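Adhesion and penetration protein autotransporter (Haemophilus influenzae, PDB 3SYJ) promotes bacterial aggregation and adherence to and invasion of host cells as a self-associating autotransporter, and is probably also a serine protease. Local coordinates at residues 634-643 with 656-664. Sequence-based numbering, arbitrary orientation.
Sequences IKGGSAVVSR and NNANATFGV
Ser638-Val641 and Asn659-Phe662 pair as parallel strands on successive coils of the passenger domain's beta-helix, with only 9° between their directions. A five-rung backbone ladder joins them, with Gly637 O and Gly663 N at its ends; between these Asn659, Ala639, Thr661 and Val641 each donate and accept. The bond from Val641 N to Thr661 O is 2.8 Å long and almost straight at 174°. CA-H...O contacts fill in between the rungs, such as Ala660 CA to Ala639 O at 3.2 Å.

Ahead of the strands, where both segments are in loops, a side chain takes over from the backbone. Asn656 ND2 reaches Lys635 O at 2.7 Å, and that oxygen lies in the plane of the amide. Beside it the Ala658 methyl is pressed to 3.2 Å from Ile634 O and meets Ile634 CG2.

Inside the coil, Val641 CG2 lies obliquely to the Phe662 ring, 3.5 Å from CD1. With CG1 anti to the backbone N (chi1 -175°), CG2 is the branch that meets the ring. Trp652 meets Phe662 edge-to-face and also touches Ala639. On the outer face, a water lies 2.9 Å from Thr661 OG1; a second donates to both Val641 O and Gly663 O. Further along, Val664 packs on Arg643 CB, while the guanidinium salt-bridges Asp619.

Most bonds thus run backbone to backbone, independent of strand side chains, though Asn656 adds one and glycine suits the backbone at Gly637 and Gly663. Small and apolar groups line the interior; the partly exposed outer face, which also carries Val640 and Asn659, holds hydroxyls and water, as befits one step of a beta-solenoid.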
# COMPACT_ATOMS: atom_id res chain seq x y z
N ILE A 634 4.09 26.75 -6.29
CA ILE A 634 3.29 27.90 -6.66
C ILE A 634 2.82 28.54 -5.36
O ILE A 634 1.80 28.15 -4.80
CB ILE A 634 2.09 27.48 -7.53
CG1 ILE A 634 2.53 26.45 -8.58
CG2 ILE A 634 1.43 28.68 -8.19
CD1 ILE A 634 3.74 26.88 -9.41
N LYS A 635 3.61 29.49 -4.87
CA LYS A 635 3.36 30.13 -3.58
C LYS A 635 2.38 31.29 -3.69
O LYS A 635 1.97 31.88 -2.69
CB LYS A 635 4.67 30.65 -2.98
CG LYS A 635 5.72 29.57 -2.74
CD LYS A 635 6.94 30.17 -2.06
CE LYS A 635 7.98 29.11 -1.73
NZ LYS A 635 9.18 29.74 -1.11
N GLY A 636 2.01 31.64 -4.92
CA GLY A 636 1.10 32.74 -5.14
C GLY A 636 0.90 32.92 -6.62
O GLY A 636 1.70 32.43 -7.42
N GLY A 637 -0.16 33.62 -7.00
CA GLY A 637 -0.50 33.79 -8.40
C GLY A 637 -1.15 32.57 -9.02
O GLY A 637 -1.84 31.80 -8.35
N SER A 638 -0.92 32.39 -10.32
CA SER A 638 -1.58 31.35 -11.07
C SER A 638 -0.64 30.67 -12.07
O SER A 638 -0.03 31.33 -12.91
CB SER A 638 -2.78 31.95 -11.80
OG SER A 638 -3.72 30.95 -12.12
N ALA A 639 -0.55 29.34 -11.97
CA ALA A 639 0.22 28.51 -12.90
C ALA A 639 -0.71 27.74 -13.83
O ALA A 639 -1.63 27.07 -13.37
CB ALA A 639 1.13 27.54 -12.14
N VAL A 640 -0.47 27.82 -15.14
CA VAL A 640 -1.35 27.16 -16.10
C VAL A 640 -0.56 26.27 -17.05
O VAL A 640 0.40 26.72 -17.67
CB VAL A 640 -2.15 28.18 -16.93
CG1 VAL A 640 -3.09 27.47 -17.90
CG2 VAL A 640 -2.92 29.13 -16.02
N VAL A 641 -0.95 25.01 -17.15
CA VAL A 641 -0.37 24.10 -18.13
C VAL A 641 -1.34 23.99 -19.30
O VAL A 641 -2.44 23.46 -19.16
CB VAL A 641 -0.09 22.71 -17.54
CG1 VAL A 641 0.64 21.83 -18.55
CG2 VAL A 641 0.72 22.84 -16.25
N SER A 642 -0.93 24.52 -20.45
CA SER A 642 -1.84 24.76 -21.57
C SER A 642 -1.58 23.73 -22.66
O SER A 642 -0.97 22.69 -22.41
CB SER A 642 -1.56 26.14 -22.19
OG SER A 642 -2.60 26.53 -23.08
N ARG A 643 -2.04 24.03 -23.88
CA ARG A 643 -2.17 23.04 -24.94
C ARG A 643 -0.82 22.61 -25.49
O ARG A 643 0.16 23.36 -25.42
CB ARG A 643 -3.04 23.56 -26.09
CG ARG A 643 -2.61 24.92 -26.65
CD ARG A 643 -3.35 25.23 -27.95
NE ARG A 643 -3.00 24.29 -29.01
CZ ARG A 643 -3.41 24.38 -30.27
NH1 ARG A 643 -4.21 25.38 -30.65
NH2 ARG A 643 -3.03 23.47 -31.16
N ASN A 656 -1.02 29.29 0.00
CA ASN A 656 -1.70 30.57 0.16
C ASN A 656 -2.97 30.62 -0.69
O ASN A 656 -3.79 29.71 -0.63
CB ASN A 656 -0.77 31.72 -0.19
CG ASN A 656 0.51 31.69 0.63
OD1 ASN A 656 0.46 31.61 1.86
ND2 ASN A 656 1.65 31.75 -0.05
N ASN A 657 -3.13 31.68 -1.47
CA ASN A 657 -4.27 31.81 -2.38
C ASN A 657 -3.88 31.53 -3.82
O ASN A 657 -4.49 32.04 -4.75
CB ASN A 657 -4.88 33.21 -2.29
CG ASN A 657 -5.36 33.55 -0.90
OD1 ASN A 657 -6.14 32.80 -0.30
ND2 ASN A 657 -4.90 34.67 -0.37
N ALA A 658 -2.85 30.70 -4.00
CA ALA A 658 -2.34 30.41 -5.33
C ALA A 658 -3.28 29.48 -6.10
O ALA A 658 -4.23 28.93 -5.53
CB ALA A 658 -0.96 29.80 -5.24
N ASN A 659 -3.02 29.30 -7.38
CA ASN A 659 -3.82 28.39 -8.19
C ASN A 659 -2.98 27.68 -9.25
O ASN A 659 -2.01 28.24 -9.76
CB ASN A 659 -4.99 29.13 -8.83
CG ASN A 659 -5.99 28.18 -9.45
OD1 ASN A 659 -5.68 27.44 -10.39
ND2 ASN A 659 -7.22 28.19 -8.92
N ALA A 660 -3.36 26.45 -9.58
CA ALA A 660 -2.71 25.69 -10.65
C ALA A 660 -3.76 24.98 -11.49
O ALA A 660 -4.62 24.28 -10.95
CB ALA A 660 -1.73 24.69 -10.09
N THR A 661 -3.69 25.15 -12.81
CA THR A 661 -4.68 24.58 -13.72
C THR A 661 -4.01 23.77 -14.83
O THR A 661 -3.03 24.23 -15.42
CB THR A 661 -5.53 25.69 -14.35
OG1 THR A 661 -6.14 26.46 -13.31
CG2 THR A 661 -6.61 25.09 -15.25
N PHE A 662 -4.55 22.58 -15.10
CA PHE A 662 -3.97 21.68 -16.10
C PHE A 662 -4.97 21.28 -17.18
O PHE A 662 -6.09 20.85 -16.87
CB PHE A 662 -3.45 20.40 -15.45
CG PHE A 662 -2.49 20.62 -14.31
CD1 PHE A 662 -1.13 20.43 -14.49
CD2 PHE A 662 -2.96 20.98 -13.06
CE1 PHE A 662 -0.25 20.61 -13.43
CE2 PHE A 662 -2.08 21.16 -12.00
CZ PHE A 662 -0.73 20.97 -12.19
N GLY A 663 -4.56 21.39 -18.44
CA GLY A 663 -5.35 20.89 -19.56
C GLY A 663 -6.24 21.94 -20.19
O GLY A 663 -6.70 22.86 -19.52
N VAL A 664 -6.46 21.82 -21.50
CA VAL A 664 -7.47 22.63 -22.18
C VAL A 664 -8.70 21.78 -22.44
O VAL A 664 -8.59 20.57 -22.62
CB VAL A 664 -6.95 23.19 -23.51
CG1 VAL A 664 -5.84 24.20 -23.26
CG2 VAL A 664 -6.48 22.06 -24.41
O HOH W 1 -4.44 28.66 -12.61
O HOH W 2 -4.91 24.59 -18.21